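Local coordinates for putative uncharacterized protein (Emericella nidulans, PDB 3PGB) that probably oxidises primary amines to aldehydes, using a copper ion and a topaquinone cofactor built into its own chain, as other copper amine oxidases do, at residues P112-A117 with D541-G546; F367-K370 with V376-E379; D653-S658 with S675-G680. All coordinates share one frame; numbering follows the deposited sequence.

Contact 1: P112-A117 with D541-G546. With CA (calcium ion), chain F.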
ATOM      1  N   PRO A 112      -9.065  -4.492 -33.133  1.00 24.02           N
ATOM      2  CA  PRO A 112      -8.114  -4.571 -34.228  1.00 24.28           C
ATOM      3  C   PRO A 112      -6.712  -4.897 -33.735  1.00 24.44           C
ATOM      4  O   PRO A 112      -6.366  -4.604 -32.590  1.00 24.37           O
ATOM      5  CB  PRO A 112      -8.165  -3.169 -34.847  1.00 24.20           C
ATOM      6  CG  PRO A 112      -8.613  -2.292 -33.766  1.00 24.20           C
ATOM      7  CD  PRO A 112      -9.522  -3.112 -32.898  1.00 24.14           C
ATOM      8  N   ASN A 113      -5.929  -5.521 -34.605  1.00 24.65           N
ATOM      9  CA  ASN A 113      -4.549  -5.843 -34.310  1.00 24.90           C
ATOM     10  C   ASN A 113      -3.749  -4.567 -34.051  1.00 24.90           C
ATOM     11  O   ASN A 113      -4.034  -3.517 -34.634  1.00 24.74           O
ATOM     12  CB  ASN A 113      -3.937  -6.630 -35.478  1.00 25.08           C
ATOM     13  CG  ASN A 113      -4.553  -8.014 -35.644  1.00 25.57           C
ATOM     14  OD1 ASN A 113      -5.074  -8.594 -34.688  1.00 26.32           O
ATOM     15  ND2 ASN A 113      -4.494  -8.550 -36.860  1.00 25.60           N
ATOM     16  N   LYS A 114      -2.756  -4.660 -33.174  1.00 24.97           N
ATOM     17  CA  LYS A 114      -1.892  -3.516 -32.866  1.00 25.14           C
ATOM     18  C   LYS A 114      -1.197  -2.995 -34.126  1.00 25.47           C
ATOM     19  O   LYS A 114      -1.002  -1.788 -34.282  1.00 25.60           O
ATOM     20  CB  LYS A 114      -0.856  -3.908 -31.811  1.00 24.99           C
ATOM     21  CG  LYS A 114       0.004  -2.768 -31.288  1.00 24.97           C
ATOM     22  CD  LYS A 114       1.030  -3.281 -30.286  1.00 24.12           C
ATOM     23  CE  LYS A 114       2.012  -2.199 -29.881  1.00 23.77           C
ATOM     24  NZ  LYS A 114       2.776  -2.587 -28.660  1.00 23.17           N
ATOM     25  N   SER A 115      -0.836  -3.910 -35.023  1.00 25.80           N
ATOM     26  CA  SER A 115      -0.182  -3.548 -36.280  1.00 26.02           C
ATOM     27  C   SER A 115      -1.095  -2.718 -37.199  1.00 26.13           C
ATOM     28  O   SER A 115      -0.599  -1.969 -38.038  1.00 25.93           O
ATOM     29  CB  SER A 115       0.330  -4.806 -37.000  1.00 25.98           C
ATOM     30  OG  SER A 115      -0.711  -5.757 -37.187  1.00 26.44           O
ATOM     31  N   GLU A 116      -2.414  -2.859 -37.037  1.00 26.36           N
ATOM     32  CA  GLU A 116      -3.403  -1.991 -37.708  1.00 26.58           C
ATOM     33  C   GLU A 116      -3.607  -0.674 -36.964  1.00 26.36           C
ATOM     34  O   GLU A 116      -3.747   0.383 -37.584  1.00 26.48           O
ATOM     35  CB  GLU A 116      -4.777  -2.665 -37.786  1.00 26.79           C
ATOM     36  CG  GLU A 116      -4.940  -3.757 -38.816  1.00 28.13           C
ATOM     37  CD  GLU A 116      -6.355  -4.313 -38.797  1.00 30.42           C
ATOM     38  OE1 GLU A 116      -7.194  -3.818 -39.585  1.00 31.94           O
ATOM     39  OE2 GLU A 116      -6.639  -5.213 -37.965  1.00 31.50           O
ATOM     40  N   ALA A 117      -3.665  -0.751 -35.634  1.00 26.06           N
ATOM     41  CA  ALA A 117      -3.989   0.408 -34.803  1.00 25.70           C
ATOM     42  C   ALA A 117      -2.873   1.455 -34.781  1.00 25.43           C
ATOM     43  O   ALA A 117      -3.141   2.645 -34.917  1.00 25.33           O
ATOM     44  CB  ALA A 117      -4.317  -0.043 -33.396  1.00 25.61           C
ATOM     45  N   ASP A 541       1.090  -3.434 -21.841  1.00 15.21           N
ATOM     46  CA  ASP A 541       1.878  -3.333 -23.065  1.00 15.13           C
ATOM     47  C   ASP A 541       2.630  -2.008 -23.106  1.00 15.09           C
ATOM     48  O   ASP A 541       2.264  -1.102 -23.859  1.00 15.13           O
ATOM     49  CB  ASP A 541       0.974  -3.481 -24.299  1.00 15.16           C
ATOM     50  CG  ASP A 541       1.759  -3.573 -25.600  1.00 15.25           C
ATOM     51  OD1 ASP A 541       3.006  -3.605 -25.568  1.00 15.17           O
ATOM     52  OD2 ASP A 541       1.119  -3.605 -26.669  1.00 16.21           O
ATOM     53  N   PHE A 542       3.684  -1.901 -22.303  1.00 14.93           N
ATOM     54  CA  PHE A 542       4.528  -0.707 -22.319  1.00 14.93           C
ATOM     55  C   PHE A 542       5.220  -0.579 -23.667  1.00 14.98           C
ATOM     56  O   PHE A 542       5.825  -1.540 -24.135  1.00 15.33           O
ATOM     57  CB  PHE A 542       5.615  -0.775 -21.239  1.00 15.06           C
ATOM     58  CG  PHE A 542       5.086  -0.770 -19.842  1.00 14.35           C
ATOM     59  CD1 PHE A 542       4.883   0.421 -19.172  1.00 14.18           C
ATOM     60  CD2 PHE A 542       4.798  -1.955 -19.201  1.00 14.08           C
ATOM     61  CE1 PHE A 542       4.392   0.427 -17.889  1.00 14.18           C
ATOM     62  CE2 PHE A 542       4.314  -1.957 -17.926  1.00 14.50           C
ATOM     63  CZ  PHE A 542       4.105  -0.763 -17.266  1.00 14.44           C
ATOM     64  N   ASP A 543       5.131   0.593 -24.288  1.00 14.96           N
ATOM     65  CA  ASP A 543       5.932   0.913 -25.469  1.00 14.98           C
ATOM     66  C   ASP A 543       6.744   2.160 -25.154  1.00 15.19           C
ATOM     67  O   ASP A 543       6.448   3.255 -25.649  1.00 15.68           O
ATOM     68  CB  ASP A 543       5.042   1.150 -26.693  1.00 14.96           C
ATOM     69  CG  ASP A 543       4.396  -0.126 -27.217  1.00 15.43           C
ATOM     70  OD1 ASP A 543       4.788  -1.246 -26.810  1.00 16.01           O
ATOM     71  OD2 ASP A 543       3.486  -0.007 -28.060  1.00 15.67           O
ATOM     72  N   ILE A 544       7.778   1.995 -24.333  1.00 15.10           N
ATOM     73  CA  ILE A 544       8.515   3.142 -23.810  1.00 15.07           C
ATOM     74  C   ILE A 544       9.310   3.820 -24.926  1.00 15.10           C
ATOM     75  O   ILE A 544      10.260   3.246 -25.466  1.00 14.86           O
ATOM     76  CB  ILE A 544       9.464   2.754 -22.643  1.00 15.06           C
ATOM     77  CG1 ILE A 544       8.698   2.032 -21.522  1.00 14.82           C
ATOM     78  CG2 ILE A 544      10.159   3.990 -22.087  1.00 14.56           C
ATOM     79  CD1 ILE A 544       7.502   2.789 -20.987  1.00 14.89           C
ATOM     80  N   LEU A 545       8.905   5.042 -25.264  1.00 15.15           N
ATOM     81  CA  LEU A 545       9.542   5.817 -26.328  1.00 15.12           C
ATOM     82  C   LEU A 545       9.645   4.986 -27.616  1.00 15.42           C
ATOM     83  O   LEU A 545      10.662   5.017 -28.310  1.00 15.63           O
ATOM     84  CB  LEU A 545      10.921   6.319 -25.871  1.00 14.94           C
ATOM     85  CG  LEU A 545      10.931   7.247 -24.645  1.00 14.41           C
ATOM     86  CD1 LEU A 545      12.336   7.424 -24.054  1.00 12.92           C
ATOM     87  CD2 LEU A 545      10.315   8.606 -24.988  1.00 13.75           C
ATOM     88  N   GLY A 546       8.578   4.251 -27.922  1.00 15.58           N
ATOM     89  CA  GLY A 546       8.552   3.338 -29.062  1.00 16.01           C
ATOM     90  C   GLY A 546       8.391   1.892 -28.618  1.00 16.34           C
ATOM     91  O   GLY A 546       8.529   1.579 -27.437  1.00 16.56           O
TER
HETATM   92 CA    CA F 903       5.328  -3.228 -25.842  1.00 15.97          CA
HETATM   93  O   HOH W   1       7.793  -2.810 -25.500  1.00  6.14           O

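Contact 2: F367-K370 with V376-E379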
ATOM      1  N   PHE A 367      -6.467   2.037 -23.445  1.00 16.43           N
ATOM      2  CA  PHE A 367      -5.623   1.990 -24.637  1.00 16.23           C
ATOM      3  C   PHE A 367      -4.946   3.331 -24.897  1.00 16.11           C
ATOM      4  O   PHE A 367      -5.460   4.383 -24.542  1.00 16.19           O
ATOM      5  CB  PHE A 367      -6.451   1.606 -25.862  1.00 16.22           C
ATOM      6  CG  PHE A 367      -6.827   0.156 -25.909  1.00 16.25           C
ATOM      7  CD1 PHE A 367      -8.011  -0.290 -25.339  1.00 16.83           C
ATOM      8  CD2 PHE A 367      -5.997  -0.766 -26.528  1.00 15.69           C
ATOM      9  CE1 PHE A 367      -8.355  -1.637 -25.386  1.00 17.06           C
ATOM     10  CE2 PHE A 367      -6.335  -2.112 -26.577  1.00 15.81           C
ATOM     11  CZ  PHE A 367      -7.509  -2.549 -26.011  1.00 16.29           C
ATOM     12  N   ASP A 368      -3.789   3.274 -25.540  1.00 16.21           N
ATOM     13  CA  ASP A 368      -3.046   4.458 -25.946  1.00 16.15           C
ATOM     14  C   ASP A 368      -2.882   5.445 -24.790  1.00 16.06           C
ATOM     15  O   ASP A 368      -3.159   6.633 -24.939  1.00 16.44           O
ATOM     16  CB  ASP A 368      -3.734   5.116 -27.152  1.00 16.26           C
ATOM     17  CG  ASP A 368      -2.839   6.123 -27.887  1.00 16.32           C
ATOM     18  OD1 ASP A 368      -3.400   6.971 -28.615  1.00 17.13           O
ATOM     19  OD2 ASP A 368      -1.596   6.072 -27.755  1.00 15.07           O
ATOM     20  N   ILE A 369      -2.438   4.942 -23.640  1.00 15.71           N
ATOM     21  CA  ILE A 369      -2.145   5.790 -22.493  1.00 15.78           C
ATOM     22  C   ILE A 369      -0.891   6.599 -22.817  1.00 15.97           C
ATOM     23  O   ILE A 369       0.175   6.020 -22.997  1.00 15.96           O
ATOM     24  CB  ILE A 369      -1.922   4.957 -21.185  1.00 15.72           C
ATOM     25  CG1 ILE A 369      -3.194   4.186 -20.810  1.00 15.34           C
ATOM     26  CG2 ILE A 369      -1.505   5.857 -20.035  1.00 14.88           C
ATOM     27  CD1 ILE A 369      -3.072   3.352 -19.560  1.00 14.79           C
ATOM     28  N   LYS A 370      -1.023   7.921 -22.909  1.00 16.31           N
ATOM     29  CA  LYS A 370       0.118   8.797 -23.220  1.00 16.95           C
ATOM     30  C   LYS A 370       0.467   9.699 -22.037  1.00 17.00           C
ATOM     31  O   LYS A 370      -0.388  10.002 -21.215  1.00 17.16           O
ATOM     32  CB  LYS A 370      -0.165   9.662 -24.462  1.00 17.15           C
ATOM     33  CG  LYS A 370      -0.570   8.867 -25.718  1.00 18.12           C
ATOM     34  CD  LYS A 370      -0.901   9.753 -26.923  1.00 18.75           C
ATOM     35  CE  LYS A 370       0.346  10.421 -27.489  1.00 20.13           C
ATOM     36  NZ  LYS A 370       0.073  11.318 -28.656  1.00 20.60           N
ATOM     37  N   VAL A 376       3.202   5.662 -23.365  1.00 14.78           N
ATOM     38  CA  VAL A 376       3.935   4.784 -22.446  1.00 14.35           C
ATOM     39  C   VAL A 376       3.332   3.377 -22.417  1.00 13.93           C
ATOM     40  O   VAL A 376       4.052   2.410 -22.204  1.00 13.76           O
ATOM     41  CB  VAL A 376       4.023   5.369 -21.015  1.00 14.21           C
ATOM     42  CG1 VAL A 376       4.069   6.893 -21.061  1.00 13.88           C
ATOM     43  CG2 VAL A 376       2.884   4.881 -20.151  1.00 14.66           C
ATOM     44  N   LEU A 377       2.022   3.270 -22.638  1.00 13.62           N
ATOM     45  CA  LEU A 377       1.333   1.981 -22.702  1.00 13.36           C
ATOM     46  C   LEU A 377       0.316   1.969 -23.842  1.00 13.18           C
ATOM     47  O   LEU A 377      -0.587   2.806 -23.888  1.00 12.95           O
ATOM     48  CB  LEU A 377       0.611   1.703 -21.381  1.00 13.43           C
ATOM     49  CG  LEU A 377       1.460   1.424 -20.130  1.00 13.22           C
ATOM     50  CD1 LEU A 377       0.873   2.098 -18.901  1.00 13.20           C
ATOM     51  CD2 LEU A 377       1.612  -0.073 -19.898  1.00 12.87           C
ATOM     52  N   TYR A 378       0.472   1.028 -24.769  1.00 13.19           N
ATOM     53  CA  TYR A 378      -0.518   0.832 -25.827  1.00 13.24           C
ATOM     54  C   TYR A 378      -1.815   0.280 -25.241  1.00 13.12           C
ATOM     55  O   TYR A 378      -2.899   0.631 -25.695  1.00 12.85           O
ATOM     56  CB  TYR A 378       0.008  -0.111 -26.927  1.00 13.39           C
ATOM     57  CG  TYR A 378      -1.056  -0.514 -27.932  1.00 13.60           C
ATOM     58  CD1 TYR A 378      -1.444   0.350 -28.951  1.00 13.92           C
ATOM     59  CD2 TYR A 378      -1.690  -1.747 -27.845  1.00 13.93           C
ATOM     60  CE1 TYR A 378      -2.424  -0.008 -29.863  1.00 14.15           C
ATOM     61  CE2 TYR A 378      -2.675  -2.112 -28.751  1.00 14.79           C
ATOM     62  CZ  TYR A 378      -3.038  -1.238 -29.756  1.00 14.86           C
ATOM     63  OH  TYR A 378      -4.018  -1.603 -30.652  1.00 15.77           O
ATOM     64  N   GLU A 379      -1.687  -0.585 -24.238  1.00 13.16           N
ATOM     65  CA  GLU A 379      -2.823  -1.298 -23.667  1.00 13.41           C
ATOM     66  C   GLU A 379      -2.562  -1.674 -22.204  1.00 13.06           C
ATOM     67  O   GLU A 379      -1.474  -2.141 -21.864  1.00 13.10           O
ATOM     68  CB  GLU A 379      -3.113  -2.563 -24.486  1.00 13.57           C
ATOM     69  CG  GLU A 379      -4.332  -3.357 -23.996  1.00 14.82           C
ATOM     70  CD  GLU A 379      -4.521  -4.689 -24.713  1.00 16.63           C
ATOM     71  OE1 GLU A 379      -5.570  -5.325 -24.482  1.00 17.28           O
ATOM     72  OE2 GLU A 379      -3.626  -5.107 -25.492  1.00 18.54           O
TER

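Contact 3: D653-S658 with S675-G680. With CA (calcium ion), chain E.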
ATOM      1  N   ASP A 653       0.169 -10.044 -32.316  1.00 18.15           N
ATOM      2  CA  ASP A 653      -1.249  -9.776 -32.493  1.00 18.23           C
ATOM      3  C   ASP A 653      -2.068 -11.048 -32.313  1.00 17.77           C
ATOM      4  O   ASP A 653      -3.248 -10.975 -31.997  1.00 17.93           O
ATOM      5  CB  ASP A 653      -1.507  -9.103 -33.841  1.00 18.41           C
ATOM      6  CG  ASP A 653      -0.930  -7.700 -33.895  1.00 19.49           C
ATOM      7  OD1 ASP A 653      -0.909  -7.033 -32.840  1.00 21.82           O
ATOM      8  OD2 ASP A 653      -0.495  -7.257 -34.976  1.00 20.94           O
ATOM      9  N   PHE A 654      -1.427 -12.203 -32.484  1.00 17.29           N
ATOM     10  CA  PHE A 654      -2.063 -13.496 -32.210  1.00 16.94           C
ATOM     11  C   PHE A 654      -1.982 -13.930 -30.729  1.00 16.76           C
ATOM     12  O   PHE A 654      -2.373 -15.052 -30.389  1.00 16.47           O
ATOM     13  CB  PHE A 654      -1.513 -14.594 -33.142  1.00 16.98           C
ATOM     14  CG  PHE A 654      -0.010 -14.698 -33.171  1.00 16.58           C
ATOM     15  CD1 PHE A 654       0.664 -15.446 -32.220  1.00 16.30           C
ATOM     16  CD2 PHE A 654       0.723 -14.078 -34.179  1.00 17.08           C
ATOM     17  CE1 PHE A 654       2.046 -15.551 -32.252  1.00 17.70           C
ATOM     18  CE2 PHE A 654       2.111 -14.170 -34.221  1.00 17.25           C
ATOM     19  CZ  PHE A 654       2.777 -14.915 -33.258  1.00 17.46           C
ATOM     20  N   GLU A 655      -1.487 -13.046 -29.859  1.00 16.46           N
ATOM     21  CA  GLU A 655      -1.552 -13.255 -28.409  1.00 16.36           C
ATOM     22  C   GLU A 655      -2.087 -11.994 -27.732  1.00 16.25           C
ATOM     23  O   GLU A 655      -1.368 -11.344 -26.969  1.00 16.39           O
ATOM     24  CB  GLU A 655      -0.163 -13.602 -27.844  1.00 16.49           C
ATOM     25  CG  GLU A 655       0.390 -14.961 -28.272  1.00 16.40           C
ATOM     26  CD  GLU A 655       1.877 -15.144 -27.960  1.00 16.81           C
ATOM     27  OE1 GLU A 655       2.528 -14.196 -27.448  1.00 16.03           O
ATOM     28  OE2 GLU A 655       2.396 -16.251 -28.243  1.00 15.86           O
ATOM     29  N   PRO A 656      -3.350 -11.629 -28.013  1.00 16.05           N
ATOM     30  CA  PRO A 656      -3.907 -10.401 -27.429  1.00 15.84           C
ATOM     31  C   PRO A 656      -4.233 -10.529 -25.942  1.00 15.83           C
ATOM     32  O   PRO A 656      -4.103  -9.554 -25.195  1.00 16.01           O
ATOM     33  CB  PRO A 656      -5.188 -10.186 -28.239  1.00 15.82           C
ATOM     34  CG  PRO A 656      -5.577 -11.558 -28.681  1.00 15.74           C
ATOM     35  CD  PRO A 656      -4.298 -12.274 -28.940  1.00 15.89           C
ATOM     36  N   THR A 657      -4.643 -11.728 -25.530  1.00 15.71           N
ATOM     37  CA  THR A 657      -5.112 -11.993 -24.173  1.00 15.55           C
ATOM     38  C   THR A 657      -4.359 -13.169 -23.560  1.00 15.18           C
ATOM     39  O   THR A 657      -3.990 -14.101 -24.262  1.00 15.44           O
ATOM     40  CB  THR A 657      -6.626 -12.351 -24.166  1.00 15.77           C
ATOM     41  OG1 THR A 657      -6.836 -13.601 -24.844  1.00 16.21           O
ATOM     42  CG2 THR A 657      -7.449 -11.275 -24.856  1.00 15.69           C
ATOM     43  N   SER A 658      -4.154 -13.138 -22.247  1.00 14.77           N
ATOM     44  CA  SER A 658      -3.533 -14.253 -21.540  1.00 14.36           C
ATOM     45  C   SER A 658      -4.524 -15.378 -21.229  1.00 14.36           C
ATOM     46  O   SER A 658      -4.111 -16.460 -20.807  1.00 14.42           O
ATOM     47  CB  SER A 658      -2.904 -13.776 -20.233  1.00 14.46           C
ATOM     48  OG  SER A 658      -3.857 -13.146 -19.398  1.00 14.03           O
ATOM     49  N   SER A 675       1.117 -20.871 -21.058  1.00 18.10           N
ATOM     50  CA  SER A 675       2.456 -21.504 -21.114  1.00 18.16           C
ATOM     51  C   SER A 675       3.111 -21.456 -22.489  1.00 17.62           C
ATOM     52  O   SER A 675       4.330 -21.311 -22.589  1.00 17.48           O
ATOM     53  CB  SER A 675       2.404 -22.970 -20.673  1.00 18.08           C
ATOM     54  OG  SER A 675       2.399 -23.054 -19.266  1.00 19.55           O
ATOM     55  N   THR A 676       2.292 -21.585 -23.531  1.00 17.10           N
ATOM     56  CA  THR A 676       2.771 -21.707 -24.905  1.00 16.74           C
ATOM     57  C   THR A 676       3.277 -20.379 -25.474  1.00 16.70           C
ATOM     58  O   THR A 676       3.867 -20.353 -26.547  1.00 16.66           O
ATOM     59  CB  THR A 676       1.660 -22.280 -25.831  1.00 16.79           C
ATOM     60  OG1 THR A 676       0.612 -21.318 -25.989  1.00 16.47           O
ATOM     61  CG2 THR A 676       1.069 -23.575 -25.248  1.00 15.76           C
ATOM     62  N   PHE A 677       3.052 -19.282 -24.752  1.00 16.88           N
ATOM     63  CA  PHE A 677       3.602 -17.971 -25.127  1.00 16.86           C
ATOM     64  C   PHE A 677       5.126 -17.959 -25.033  1.00 16.93           C
ATOM     65  O   PHE A 677       5.777 -17.136 -25.676  1.00 16.71           O
ATOM     66  CB  PHE A 677       3.066 -16.861 -24.207  1.00 16.72           C
ATOM     67  CG  PHE A 677       1.641 -16.439 -24.480  1.00 16.47           C
ATOM     68  CD1 PHE A 677       0.716 -17.296 -25.090  1.00 16.46           C
ATOM     69  CD2 PHE A 677       1.212 -15.175 -24.073  1.00 15.91           C
ATOM     70  CE1 PHE A 677      -0.598 -16.884 -25.309  1.00 15.98           C
ATOM     71  CE2 PHE A 677      -0.092 -14.757 -24.285  1.00 16.05           C
ATOM     72  CZ  PHE A 677      -1.004 -15.616 -24.907  1.00 16.61           C
ATOM     73  N   PHE A 678       5.681 -18.857 -24.217  1.00 17.13           N
ATOM     74  CA  PHE A 678       7.115 -18.872 -23.920  1.00 17.36           C
ATOM     75  C   PHE A 678       7.850 -19.896 -24.785  1.00 17.65           C
ATOM     76  O   PHE A 678       7.906 -21.091 -24.464  1.00 17.45           O
ATOM     77  CB  PHE A 678       7.331 -19.117 -22.423  1.00 17.35           C
ATOM     78  CG  PHE A 678       6.658 -18.091 -21.563  1.00 17.36           C
ATOM     79  CD1 PHE A 678       7.337 -16.942 -21.164  1.00 17.27           C
ATOM     80  CD2 PHE A 678       5.323 -18.234 -21.215  1.00 16.65           C
ATOM     81  CE1 PHE A 678       6.700 -15.970 -20.401  1.00 17.11           C
ATOM     82  CE2 PHE A 678       4.683 -17.272 -20.457  1.00 17.00           C
ATOM     83  CZ  PHE A 678       5.371 -16.135 -20.046  1.00 16.74           C
ATOM     84  N   ASN A 679       8.392 -19.392 -25.895  1.00 17.85           N
ATOM     85  CA  ASN A 679       9.105 -20.187 -26.891  1.00 17.85           C
ATOM     86  C   ASN A 679      10.423 -19.510 -27.263  1.00 17.83           C
ATOM     87  O   ASN A 679      10.754 -19.360 -28.441  1.00 17.59           O
ATOM     88  CB  ASN A 679       8.227 -20.400 -28.140  1.00 18.00           C
ATOM     89  CG  ASN A 679       7.814 -19.095 -28.801  1.00 17.78           C
ATOM     90  OD1 ASN A 679       7.756 -18.050 -28.149  1.00 17.94           O
ATOM     91  ND2 ASN A 679       7.523 -19.148 -30.098  1.00 16.71           N
ATOM     92  N   GLY A 680      11.156 -19.078 -26.239  1.00 18.06           N
ATOM     93  CA  GLY A 680      12.542 -18.619 -26.391  1.00 18.14           C
ATOM     94  C   GLY A 680      12.803 -17.394 -27.253  1.00 18.12           C
ATOM     95  O   GLY A 680      13.934 -17.185 -27.687  1.00 18.32           O
TER
HETATM   96 CA    CA E 902       6.776 -16.039 -27.437  1.00 16.39          CA
HETATM   97  O   HOH W   2       5.005 -16.856 -28.779  1.00  7.09           O
HETATM   98  O   HOH W   3       5.137 -14.256 -27.204  1.00 10.68           O

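Contact 1: P112-A117 with D541-G546
Lys114 reaches from the first turn of a helix to Asp541 and Asp543, two aspartates that also hold a calcium ion, and this one side chain makes the whole contact between the segments. Its direction is set at the first bond, which places CG opposite the backbone N (chi1 -173°). Every later torsion is also extended, so the chain is a nearly straight rod in which CB and CG form the stalk that spans the gap. CD is the first atom to approach the other segment, passing 3.6 Å from Asp541 OD2. CE goes further and lies 3.2 Å from Asp543 OD2. At the tip the ammonium forms two salt bridges, from NZ to Asp541 OD2 at 2.8 Å and from NZ to Asp543 OD2 at 2.7 Å. Both oxygens are met on their syn side, but not identically: at Asp543 the syn lone pair is used, whereas at Asp541 the nitrogen stands 24° out of the carboxylate plane. A weak bond from NZ to Asp543 OD1 adds a second prong.

The two carboxylates divide their labour. Asp541 OD1 binds calcium at 2.4 Å and Asp543 OD1 binds it at 2.3 Å, while each OD2 is turned to the lysine. Phe542 O, a water, Asp687 and Leu688 complete the metal shell. Because Lys114 also bridges to Asp687, it acts as a second-shell cation that touches all three acidic ligands, and it would be expected to offset part of their negative charge.

Helix 114-122 thus points its first residue at the end of strand 532-542. The adjoining strand 374-389 contributes Tyr378, which packs on Lys114, Ala117 and Asp541, and strand 686-698, on the other flank, supplies Asp687 and Leu688.

Contact 2: F367-K370 with V376-E379
The beta hairpin of strands 363-371 and 374-389 is joined here by antiparallel pairing of Phe367 with Glu379 and of Ile369 with Leu377, and it is interrupted by a bulge. Ile369 O receives both Val376 N, at 3.1 Å and in the carbonyl plane, and more weakly Leu377 N, the pattern of a classic beta bulge. Leu377 O in turn takes a weak bond from Ile369 N. Further along, Asp368 N reaches Tyr378 O at 2.8 Å, coming from above the carbonyl plane rather than along a lone pair.

Phe367 turns its edge toward the face of Tyr378 in an offset T-shaped pair, with planes at 83°. The same ring runs alongside the extended Glu379, CE2 lying 3.5 Å from Glu379 CG, while that carboxylate pairs with Lys539. On the face opposite Phe367 and Glu379, Ile369 and Leu377 lie side by side and touch through CB and CD1.

Strand 352-359 flanks the hairpin beside Phe367 and Lys370, and strand 532-542 borders the 376-379 side. Helix 114-122 packs against Tyr378, whose hydroxyl is hydrogen-bonded to Trp68.

Contact 3: D653-S658 with S675-G680
Glu655 lies flat over the ring of Phe677, its carboxylate stacked on the aromatic face with the two planes only 3° apart. The two side chains run antiparallel, overlapping along the length of the glutamate. CB sits over the far end of the ring, 3.7 Å from Phe677 CZ. CG makes a CH-pi contact, 15° from the ring normal above the centroid, and the carboxylate carbon CD follows above the ring. The extended chain beyond CG explains how one residue can cover the ring from CZ back to CG. A different approach is used by Thr657, whose carbonyl O meets the rim of the same ring near its plane, 3.4 Å from Phe677 CZ. There the slightly positive ring hydrogens suit a carbonyl oxygen.

The far end of the glutamate is held by water. OE2 accepts from water 2 at 2.7 Å and OE1 accepts from water 3 at 2.6 Å, so each oxygen has its own tether and the carboxylate's rotation is restrained. Both waters are bound to a calcium ion, each at 2.4 Å. Phe677 joins the same centre through its backbone, Phe677 O binding the calcium at 2.3 Å, so that its ring supports the second-shell carboxylate while its carbonyl is a first-shell ligand. Asn679, Glu584 and Glu681 supply the other protein ligands. The negative charge of Glu655 probably favours orienting the two waters with their hydrogens away from the metal.

An irregular segment and one that opens with a 3-10 turn, both in the connection between strands 646-650 and 686-698, are thereby tied together through a metal and its waters. This is a calcium site with an outer-sphere carboxylate, here belonging to the second of the two calcium sites in this copper amine oxidase.

Contacts 1 and 2 are close neighbours, with centres about 8 Å apart, and are joined by backbone pairing: Asp541 N lies 2.9 Å from Glu379 O and Asp541 O 2.9 Å from Tyr378 N. Contact 3 is centred about 16 Å from contact 1, yet Ser115 OG comes within 2.7 Å of Asp653 OD2. Lys539 connects contacts 2 and 3 as well, binding Glu379 and the carbonyl of Pro656. The two calcium ions are about 13 Å apart. Strand 532-542, whose end carries the calcium ligands Asp541 and Phe542, with Asp543 just beyond, begins with the copper ligands His532 and His534, and strand 686-698 similarly carries Leu688 and His698, linking calcium and copper sites through shared strands.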